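Local coordinates for cellulase (Soil metagenome, PDB 5I2U), which probably hydrolyses the beta-1,4-glucosidic bonds of cellulose, as a halotolerant cellulase of glycoside hydrolase family 5, at residues Val55-Arg69 and Glu275-Lys289. Residues are numbered along the deposited sequence; the frame is centred on the assembly and turned at random.
Sequences VLRGASLGWHNLWPR and ESRKISWVAWSVSDK. With GOL (glycerol), chain C; GOL (glycerol), chain F.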
ATOM      1  N   VAL A  55      10.236  -9.518  -1.542  1.00 36.92           N
ATOM      2  CA  VAL A  55       8.980  -9.504  -0.817  1.00 37.34           C
ATOM      3  C   VAL A  55       9.089  -8.348   0.186  1.00 35.14           C
ATOM      4  O   VAL A  55       9.919  -8.389   1.100  1.00 29.45           O
ATOM      5  CB  VAL A  55       8.740 -10.840  -0.097  1.00 35.63           C
ATOM      6  CG1 VAL A  55       7.393 -10.834   0.601  1.00 36.95           C
ATOM      7  CG2 VAL A  55       8.826 -11.990  -1.090  1.00 37.82           C
ATOM      8  N   LEU A  56       8.266  -7.321  -0.008  1.00 30.02           N
ATOM      9  CA  LEU A  56       8.189  -6.223   0.931  1.00 32.20           C
ATOM     10  C   LEU A  56       7.093  -6.498   1.966  1.00 31.91           C
ATOM     11  O   LEU A  56       6.003  -6.987   1.627  1.00 32.12           O
ATOM     12  CB  LEU A  56       7.918  -4.916   0.206  1.00 34.97           C
ATOM     13  CG  LEU A  56       8.981  -4.508  -0.822  1.00 36.85           C
ATOM     14  CD1 LEU A  56       8.503  -3.303  -1.601  1.00 36.92           C
ATOM     15  CD2 LEU A  56      10.331  -4.225  -0.175  1.00 37.92           C
ATOM     16  N   ARG A  57       7.414  -6.221   3.226  1.00 32.74           N
ATOM     17  CA  ARG A  57       6.467  -6.325   4.336  1.00 35.14           C
ATOM     18  C   ARG A  57       6.537  -5.053   5.149  1.00 34.92           C
ATOM     19  O   ARG A  57       7.618  -4.624   5.538  1.00 31.61           O
ATOM     20  CB  ARG A  57       6.824  -7.501   5.231  1.00 37.65           C
ATOM     21  CG  ARG A  57       6.729  -8.857   4.547  1.00 40.03           C
ATOM     22  CD  ARG A  57       8.060  -9.541   4.674  1.00 44.56           C
ATOM     23  NE  ARG A  57       8.132 -10.836   4.020  1.00 42.62           N
ATOM     24  CZ  ARG A  57       9.275 -11.442   3.707  1.00 41.79           C
ATOM     25  NH1 ARG A  57      10.452 -10.886   4.010  1.00 38.67           N
ATOM     26  NH2 ARG A  57       9.244 -12.624   3.092  1.00 40.68           N
ATOM     27  N   GLY A  58       5.383  -4.434   5.381  1.00 36.51           N
ATOM     28  CA  GLY A  58       5.327  -3.218   6.183  1.00 34.71           C
ATOM     29  C   GLY A  58       3.927  -2.793   6.597  1.00 31.82           C
ATOM     30  O   GLY A  58       3.019  -3.619   6.698  1.00 32.17           O
ATOM     31  N   ALA A  59       3.774  -1.495   6.828  1.00 29.23           N
ATOM     32  CA  ALA A  59       2.565  -0.932   7.408  1.00 30.46           C
ATOM     33  C   ALA A  59       2.160   0.374   6.709  1.00 30.05           C
ATOM     34  O   ALA A  59       3.012   1.141   6.293  1.00 29.44           O
ATOM     35  CB  ALA A  59       2.785  -0.696   8.889  1.00 29.18           C
ATOM     36  N   SER A  60       0.848   0.585   6.580  1.00 31.33           N
ATOM     37  CA  SER A  60       0.280   1.803   6.023  1.00 27.91           C
ATOM     38  C   SER A  60      -0.149   2.756   7.123  1.00 30.48           C
ATOM     39  O   SER A  60      -0.789   2.349   8.094  1.00 26.59           O
ATOM     40  CB  SER A  60      -0.936   1.480   5.174  1.00 28.45           C
ATOM     41  OG  SER A  60      -1.425   2.637   4.510  1.00 25.85           O
ATOM     42  N   LEU A  61       0.213   4.031   6.966  1.00 32.18           N
ATOM     43  CA  LEU A  61      -0.401   5.094   7.762  1.00 31.25           C
ATOM     44  C   LEU A  61      -1.842   5.133   7.298  1.00 31.55           C
ATOM     45  O   LEU A  61      -2.154   4.680   6.190  1.00 34.88           O
ATOM     46  CB  LEU A  61       0.274   6.442   7.528  1.00 30.27           C
ATOM     47  CG  LEU A  61       1.780   6.509   7.817  1.00 33.29           C
ATOM     48  CD1 LEU A  61       2.356   7.869   7.465  1.00 34.34           C
ATOM     49  CD2 LEU A  61       2.080   6.190   9.275  1.00 35.26           C
ATOM     50  N   GLY A  62      -2.738   5.595   8.156  1.00 33.57           N
ATOM     51  CA  GLY A  62      -4.137   5.716   7.771  1.00 32.47           C
ATOM     52  C   GLY A  62      -4.357   7.012   6.999  1.00 31.41           C
ATOM     53  O   GLY A  62      -3.453   7.842   6.875  1.00 33.58           O
ATOM     54  N   TRP A  63      -5.571   7.176   6.487  1.00 30.86           N
ATOM     55  CA  TRP A  63      -6.030   8.426   5.879  1.00 29.31           C
ATOM     56  C   TRP A  63      -5.312   9.615   6.524  1.00 28.73           C
ATOM     57  O   TRP A  63      -5.477   9.839   7.718  1.00 28.35           O
ATOM     58  CB  TRP A  63      -7.531   8.629   6.105  1.00 27.58           C
ATOM     59  CG  TRP A  63      -8.429   7.582   5.593  1.00 28.02           C
ATOM     60  CD1 TRP A  63      -8.685   6.369   6.160  1.00 30.30           C
ATOM     61  CD2 TRP A  63      -9.262   7.661   4.436  1.00 29.65           C
ATOM     62  NE1 TRP A  63      -9.588   5.666   5.404  1.00 29.54           N
ATOM     63  CE2 TRP A  63      -9.963   6.441   4.341  1.00 29.91           C
ATOM     64  CE3 TRP A  63      -9.462   8.633   3.452  1.00 31.32           C
ATOM     65  CZ2 TRP A  63     -10.869   6.174   3.317  1.00 31.83           C
ATOM     66  CZ3 TRP A  63     -10.346   8.357   2.417  1.00 33.68           C
ATOM     67  CH2 TRP A  63     -11.043   7.133   2.361  1.00 33.18           C
ATOM     68  N   HIS A  64      -4.498  10.347   5.766  1.00 29.38           N
ATOM     69  CA  HIS A  64      -3.759  11.497   6.340  1.00 29.84           C
ATOM     70  C   HIS A  64      -4.708  12.531   6.962  1.00 29.29           C
ATOM     71  O   HIS A  64      -4.379  13.148   7.957  1.00 30.47           O
ATOM     72  CB  HIS A  64      -2.850  12.188   5.292  1.00 30.13           C
ATOM     73  CG  HIS A  64      -3.550  13.247   4.498  1.00 32.60           C
ATOM     74  ND1 HIS A  64      -4.305  12.958   3.387  1.00 31.72           N
ATOM     75  CD2 HIS A  64      -3.650  14.586   4.680  1.00 33.52           C
ATOM     76  CE1 HIS A  64      -4.834  14.067   2.909  1.00 32.33           C
ATOM     77  NE2 HIS A  64      -4.454  15.071   3.677  1.00 33.26           N
ATOM     78  N   ASN A  65      -5.879  12.712   6.356  1.00 31.82           N
ATOM     79  CA  ASN A  65      -6.869  13.672   6.856  1.00 31.84           C
ATOM     80  C   ASN A  65      -7.569  13.259   8.175  1.00 32.10           C
ATOM     81  O   ASN A  65      -8.248  14.097   8.790  1.00 29.86           O
ATOM     82  CB  ASN A  65      -7.874  14.101   5.765  1.00 32.93           C
ATOM     83  CG  ASN A  65      -8.471  12.933   4.979  1.00 35.43           C
ATOM     84  OD1 ASN A  65      -7.796  11.955   4.699  1.00 35.26           O
ATOM     85  ND2 ASN A  65      -9.726  13.079   4.560  1.00 38.22           N
ATOM     86  N   LEU A  66      -7.363  12.006   8.615  1.00 28.40           N
ATOM     87  CA  LEU A  66      -7.866  11.509   9.887  1.00 27.61           C
ATOM     88  C   LEU A  66      -6.810  11.374  10.971  1.00 26.97           C
ATOM     89  O   LEU A  66      -7.071  11.686  12.129  1.00 26.14           O
ATOM     90  CB  LEU A  66      -8.562  10.177   9.688  1.00 30.28           C
ATOM     91  CG  LEU A  66      -9.755  10.198   8.748  1.00 32.19           C
ATOM     92  CD1 LEU A  66     -10.506   8.889   8.840  1.00 33.68           C
ATOM     93  CD2 LEU A  66     -10.687  11.365   9.055  1.00 36.62           C
ATOM     94  N   TRP A  67      -5.628  10.892  10.609  1.00 27.54           N
ATOM     95  CA  TRP A  67      -4.541  10.682  11.566  1.00 28.46           C
ATOM     96  C   TRP A  67      -3.259  11.331  11.061  1.00 27.67           C
ATOM     97  O   TRP A  67      -2.238  10.654  10.913  1.00 26.54           O
ATOM     98  CB  TRP A  67      -4.362   9.185  11.831  1.00 28.44           C
ATOM     99  CG  TRP A  67      -5.649   8.577  12.255  1.00 29.20           C
ATOM    100  CD1 TRP A  67      -6.274   8.739  13.458  1.00 27.40           C
ATOM    101  CD2 TRP A  67      -6.520   7.781  11.461  1.00 26.39           C
ATOM    102  NE1 TRP A  67      -7.452   8.060  13.475  1.00 25.42           N
ATOM    103  CE2 TRP A  67      -7.629   7.448  12.266  1.00 26.64           C
ATOM    104  CE3 TRP A  67      -6.454   7.284  10.167  1.00 26.85           C
ATOM    105  CZ2 TRP A  67      -8.674   6.637  11.808  1.00 26.53           C
ATOM    106  CZ3 TRP A  67      -7.490   6.466   9.713  1.00 26.94           C
ATOM    107  CH2 TRP A  67      -8.591   6.172  10.527  1.00 26.49           C
ATOM    108  N   PRO A  68      -3.302  12.665  10.843  1.00 27.63           N
ATOM    109  CA  PRO A  68      -2.129  13.384  10.353  1.00 29.62           C
ATOM    110  C   PRO A  68      -0.934  13.428  11.300  1.00 30.64           C
ATOM    111  O   PRO A  68       0.183  13.633  10.827  1.00 36.40           O
ATOM    112  CB  PRO A  68      -2.648  14.801  10.151  1.00 29.65           C
ATOM    113  CG  PRO A  68      -3.722  14.939  11.183  1.00 30.60           C
ATOM    114  CD  PRO A  68      -4.413  13.593  11.129  1.00 29.02           C
ATOM    115  N   ARG A  69      -1.136  13.240  12.600  1.00 31.61           N
ATOM    116  CA  ARG A  69      -0.036  13.338  13.564  1.00 30.06           C
ATOM    117  C   ARG A  69       1.074  12.306  13.324  1.00 33.45           C
ATOM    118  O   ARG A  69       2.251  12.572  13.595  1.00 37.71           O
ATOM    119  CB  ARG A  69      -0.560  13.324  15.020  1.00 28.76           C
ATOM    120  CG  ARG A  69      -0.930  11.984  15.631  1.00 30.43           C
ATOM    121  CD  ARG A  69      -1.723  12.178  16.928  1.00 28.93           C
ATOM    122  NE  ARG A  69      -1.976  10.910  17.632  1.00 29.84           N
ATOM    123  CZ  ARG A  69      -1.178  10.348  18.547  1.00 30.52           C
ATOM    124  NH1 ARG A  69      -0.023  10.911  18.912  1.00 30.87           N
ATOM    125  NH2 ARG A  69      -1.540   9.199  19.114  1.00 30.43           N
ATOM    126  N   GLU A 275       3.370 -15.512   1.877  1.00 34.66           N
ATOM    127  CA  GLU A 275       4.794 -15.796   1.969  1.00 36.80           C
ATOM    128  C   GLU A 275       5.207 -16.933   1.020  1.00 41.73           C
ATOM    129  O   GLU A 275       6.262 -16.846   0.402  1.00 41.13           O
ATOM    130  CB  GLU A 275       5.201 -16.100   3.404  1.00 38.06           C
ATOM    131  CG  GLU A 275       5.090 -14.902   4.348  1.00 44.54           C
ATOM    132  CD  GLU A 275       6.091 -13.796   4.072  1.00 45.75           C
ATOM    133  OE1 GLU A 275       7.237 -14.095   3.692  1.00 49.34           O
ATOM    134  OE2 GLU A 275       5.732 -12.611   4.231  1.00 48.17           O
ATOM    135  N   SER A 276       4.360 -17.956   0.874  1.00 42.32           N
ATOM    136  CA  SER A 276       4.631 -19.049  -0.062  1.00 44.91           C
ATOM    137  C   SER A 276       4.508 -18.588  -1.518  1.00 47.53           C
ATOM    138  O   SER A 276       5.231 -19.082  -2.371  1.00 45.14           O
ATOM    139  CB  SER A 276       3.741 -20.270   0.215  1.00 42.49           C
ATOM    140  OG  SER A 276       2.425 -20.085  -0.260  1.00 46.73           O
ATOM    141  N   ARG A 277       3.614 -17.628  -1.785  1.00 51.14           N
ATOM    142  CA  ARG A 277       3.503 -16.985  -3.109  1.00 48.11           C
ATOM    143  C   ARG A 277       4.482 -15.827  -3.337  1.00 41.15           C
ATOM    144  O   ARG A 277       4.469 -15.249  -4.412  1.00 41.09           O
ATOM    145  CB  ARG A 277       2.080 -16.444  -3.351  1.00 51.38           C
ATOM    146  CG  ARG A 277       0.953 -17.441  -3.180  1.00 54.96           C
ATOM    147  CD  ARG A 277       0.963 -18.517  -4.237  1.00 59.38           C
ATOM    148  NE  ARG A 277      -0.175 -19.417  -4.066  1.00 61.33           N
ATOM    149  CZ  ARG A 277      -0.271 -20.385  -3.149  1.00 64.58           C
ATOM    150  NH1 ARG A 277       0.715 -20.640  -2.284  1.00 68.83           N
ATOM    151  NH2 ARG A 277      -1.379 -21.122  -3.103  1.00 62.34           N
ATOM    152  N   LYS A 278       5.319 -15.476  -2.362  1.00 41.77           N
ATOM    153  CA  LYS A 278       6.196 -14.287  -2.457  1.00 44.72           C
ATOM    154  C   LYS A 278       5.440 -13.000  -2.847  1.00 41.38           C
ATOM    155  O   LYS A 278       5.925 -12.204  -3.650  1.00 44.83           O
ATOM    156  CB  LYS A 278       7.369 -14.542  -3.424  1.00 51.17           C
ATOM    157  CG  LYS A 278       8.338 -15.632  -2.972  1.00 56.48           C
ATOM    158  CD  LYS A 278       9.731 -15.451  -3.567  1.00 55.39           C
ATOM    159  CE  LYS A 278      10.705 -16.517  -3.077  1.00 56.38           C
ATOM    160  NZ  LYS A 278      10.333 -17.874  -3.574  1.00 57.63           N
ATOM    161  N   ILE A 279       4.250 -12.823  -2.274  1.00 38.93           N
ATOM    162  CA  ILE A 279       3.407 -11.637  -2.465  1.00 37.94           C
ATOM    163  C   ILE A 279       3.779 -10.624  -1.387  1.00 38.75           C
ATOM    164  O   ILE A 279       3.834 -10.976  -0.197  1.00 42.00           O
ATOM    165  CB  ILE A 279       1.906 -11.978  -2.321  1.00 40.15           C
ATOM    166  CG1 ILE A 279       1.437 -12.838  -3.493  1.00 40.52           C
ATOM    167  CG2 ILE A 279       1.057 -10.713  -2.209  1.00 40.62           C
ATOM    168  CD1 ILE A 279       0.106 -13.525  -3.261  1.00 44.12           C
ATOM    169  N   SER A 280       4.057  -9.385  -1.795  1.00 35.16           N
ATOM    170  CA  SER A 280       4.370  -8.324  -0.835  1.00 33.71           C
ATOM    171  C   SER A 280       3.099  -7.854  -0.135  1.00 32.38           C
ATOM    172  O   SER A 280       2.019  -7.927  -0.715  1.00 33.80           O
ATOM    173  CB  SER A 280       5.064  -7.152  -1.521  1.00 34.11           C
ATOM    174  OG  SER A 280       6.388  -7.496  -1.865  1.00 33.10           O
ATOM    175  N   TRP A 281       3.221  -7.407   1.119  1.00 31.73           N
ATOM    176  CA  TRP A 281       2.039  -6.981   1.900  1.00 30.46           C
ATOM    177  C   TRP A 281       2.255  -5.801   2.848  1.00 26.94           C
ATOM    178  O   TRP A 281       3.331  -5.609   3.387  1.00 29.03           O
ATOM    179  CB  TRP A 281       1.384  -8.161   2.635  1.00 29.77           C
ATOM    180  CG  TRP A 281       2.269  -8.994   3.481  1.00 32.03           C
ATOM    181  CD1 TRP A 281       2.948 -10.112   3.095  1.00 35.25           C
ATOM    182  CD2 TRP A 281       2.562  -8.807   4.872  1.00 34.35           C
ATOM    183  NE1 TRP A 281       3.665 -10.629   4.152  1.00 36.38           N
ATOM    184  CE2 TRP A 281       3.449  -9.850   5.258  1.00 36.05           C
ATOM    185  CE3 TRP A 281       2.173  -7.854   5.833  1.00 36.71           C
ATOM    186  CZ2 TRP A 281       3.942  -9.979   6.566  1.00 34.44           C
ATOM    187  CZ3 TRP A 281       2.665  -7.974   7.145  1.00 36.33           C
ATOM    188  CH2 TRP A 281       3.542  -9.032   7.495  1.00 38.17           C
ATOM    189  N   VAL A 282       1.199  -5.022   3.022  1.00 28.51           N
ATOM    190  CA  VAL A 282       1.203  -3.826   3.856  1.00 29.80           C
ATOM    191  C   VAL A 282      -0.018  -3.870   4.774  1.00 27.85           C
ATOM    192  O   VAL A 282      -1.170  -3.902   4.305  1.00 26.36           O
ATOM    193  CB  VAL A 282       1.185  -2.547   3.001  1.00 31.65           C
ATOM    194  CG1 VAL A 282       1.549  -1.326   3.834  1.00 31.78           C
ATOM    195  CG2 VAL A 282       2.151  -2.672   1.817  1.00 33.03           C
ATOM    196  N   ALA A 283       0.235  -3.864   6.083  1.00 26.32           N
ATOM    197  CA  ALA A 283      -0.849  -3.943   7.079  1.00 25.52           C
ATOM    198  C   ALA A 283      -1.423  -2.554   7.411  1.00 25.43           C
ATOM    199  O   ALA A 283      -0.663  -1.584   7.531  1.00 26.51           O
ATOM    200  CB  ALA A 283      -0.352  -4.634   8.331  1.00 24.49           C
ATOM    201  N   TRP A 284      -2.749  -2.489   7.587  1.00 26.25           N
ATOM    202  CA  TRP A 284      -3.523  -1.246   7.883  1.00 27.68           C
ATOM    203  C   TRP A 284      -4.163  -1.295   9.287  1.00 27.70           C
ATOM    204  O   TRP A 284      -4.766  -2.317   9.622  1.00 27.93           O
ATOM    205  CB  TRP A 284      -4.631  -1.139   6.847  1.00 29.97           C
ATOM    206  CG  TRP A 284      -5.624  -0.010   6.989  1.00 32.65           C
ATOM    207  CD1 TRP A 284      -6.752   0.009   7.767  1.00 34.06           C
ATOM    208  CD2 TRP A 284      -5.582   1.248   6.315  1.00 33.08           C
ATOM    209  NE1 TRP A 284      -7.399   1.208   7.633  1.00 35.72           N
ATOM    210  CE2 TRP A 284      -6.711   1.987   6.743  1.00 35.19           C
ATOM    211  CE3 TRP A 284      -4.685   1.840   5.413  1.00 33.65           C
ATOM    212  CZ2 TRP A 284      -6.984   3.283   6.273  1.00 34.40           C
ATOM    213  CZ3 TRP A 284      -4.960   3.118   4.941  1.00 34.58           C
ATOM    214  CH2 TRP A 284      -6.109   3.823   5.366  1.00 34.11           C
ATOM    215  N   SER A 285      -4.103  -0.253  10.130  1.00 28.64           N
ATOM    216  CA  SER A 285      -3.461   1.045   9.897  1.00 28.99           C
ATOM    217  C   SER A 285      -2.758   1.528  11.147  1.00 28.60           C
ATOM    218  O   SER A 285      -3.202   1.258  12.292  1.00 26.09           O
ATOM    219  CB  SER A 285      -4.478   2.126   9.482  1.00 27.93           C
ATOM    220  OG  SER A 285      -5.537   2.274  10.410  1.00 32.29           O
ATOM    221  N   VAL A 286      -1.705   2.310  10.912  1.00 28.68           N
ATOM    222  CA  VAL A 286      -0.958   2.981  11.983  1.00 28.03           C
ATOM    223  C   VAL A 286      -1.758   4.230  12.320  1.00 27.52           C
ATOM    224  O   VAL A 286      -1.562   5.298  11.736  1.00 31.96           O
ATOM    225  CB  VAL A 286       0.472   3.355  11.565  1.00 27.37           C
ATOM    226  CG1 VAL A 286       1.198   4.026  12.711  1.00 28.24           C
ATOM    227  CG2 VAL A 286       1.239   2.124  11.091  1.00 29.28           C
ATOM    228  N   SER A 287      -2.677   4.054  13.250  1.00 24.82           N
ATOM    229  CA  SER A 287      -3.665   5.058  13.624  1.00 25.70           C
ATOM    230  C   SER A 287      -4.205   4.686  15.020  1.00 26.03           C
ATOM    231  O   SER A 287      -3.921   3.593  15.516  1.00 25.69           O
ATOM    232  CB  SER A 287      -4.802   5.088  12.583  1.00 27.24           C
ATOM    233  OG  SER A 287      -5.446   3.814  12.419  1.00 26.04           O
ATOM    234  N   ASP A 288      -4.994   5.575  15.625  1.00 26.79           N
ATOM    235  CA  ASP A 288      -5.430   5.437  17.022  1.00 27.98           C
ATOM    236  C   ASP A 288      -6.928   5.655  17.279  1.00 29.23           C
ATOM    237  O   ASP A 288      -7.342   6.034  18.359  1.00 27.80           O
ATOM    238  CB  ASP A 288      -4.579   6.334  17.939  1.00 30.24           C
ATOM    239  CG  ASP A 288      -4.529   7.789  17.495  1.00 32.03           C
ATOM    240  OD1 ASP A 288      -5.149   8.151  16.479  1.00 34.34           O
ATOM    241  OD2 ASP A 288      -3.809   8.584  18.154  1.00 34.32           O
ATOM    242  N   LYS A 289      -7.747   5.385  16.277  1.00 32.55           N
ATOM    243  CA  LYS A 289      -9.190   5.419  16.441  1.00 31.86           C
ATOM    244  C   LYS A 289      -9.583   4.226  17.321  1.00 31.03           C
ATOM    245  O   LYS A 289      -8.833   3.257  17.404  1.00 27.33           O
ATOM    246  CB  LYS A 289      -9.834   5.355  15.058  1.00 32.31           C
ATOM    247  CG  LYS A 289     -11.356   5.374  14.997  1.00 34.19           C
ATOM    248  CD  LYS A 289     -11.771   5.581  13.546  1.00 32.49           C
ATOM    249  CE  LYS A 289     -13.253   5.345  13.297  1.00 34.74           C
ATOM    250  NZ  LYS A 289     -13.577   5.493  11.850  1.00 34.09           N
TER
HETATM  251  C1  GOL C 401     -10.899   2.992   8.399  1.00 34.36           C
HETATM  252  O1  GOL C 401     -10.081   3.831   7.573  1.00 33.53           O
HETATM  253  C2  GOL C 401     -12.056   3.768   9.024  1.00 34.48           C
HETATM  254  O2  GOL C 401     -11.644   4.182  10.337  1.00 38.11           O
HETATM  255  C3  GOL C 401     -12.474   4.974   8.166  1.00 36.35           C
HETATM  256  O3  GOL C 401     -13.712   5.552   8.630  1.00 35.70           O
HETATM  257  C1  GOL F 404      -6.009  11.451  16.087  1.00 46.08           C
HETATM  258  O1  GOL F 404      -4.739  10.798  16.272  1.00 42.35           O
HETATM  259  C2  GOL F 404      -6.989  10.890  17.118  1.00 47.14           C
HETATM  260  O2  GOL F 404      -8.332  11.055  16.636  1.00 45.84           O
HETATM  261  C3  GOL F 404      -6.762  11.530  18.498  1.00 47.91           C
HETATM  262  O3  GOL F 404      -6.884  12.969  18.491  1.00 43.00           O
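E275 OE2 is gripped by two donors, R57 NE at 3.0 Å on its syn side and W281 NE1 at 2.9 Å on its anti side, at the N-terminal end of the seam where the first and eighth strands of a TIM barrel meet. Strand 281-286 pairs in parallel with 57-61, as closing such a barrel requires. Five backbone hydrogen bonds, from W281 N–L56 O to V286 N–S60 O, join the segments, A283 N to G58 O being nearly straight (171°). After the cis peptide before S285 the register slips, S60 O receiving V286 N. With CG anti to the carbonyl carbon (chi1 -64°), R57 lays CG over a face of the W281 indole; a bend at chi2 then brings the guanidinium side-on to E275, NH2 reaching OE1 at 2.6 Å. On the barrel's interior, G62 CA makes a CH-pi contact over one face of the W284 six-membered ring, which meets W63 obliquely; a glycerol O1 sits at the edge of both rings, at the C-terminal mouth, the family's active-site end. W67 is sandwiched between L66 CB and S287 CB. R69 NH2 forms a salt bridge with D288 OD2 at 2.5 Å, on its anti side and 25° out of the carboxylate plane.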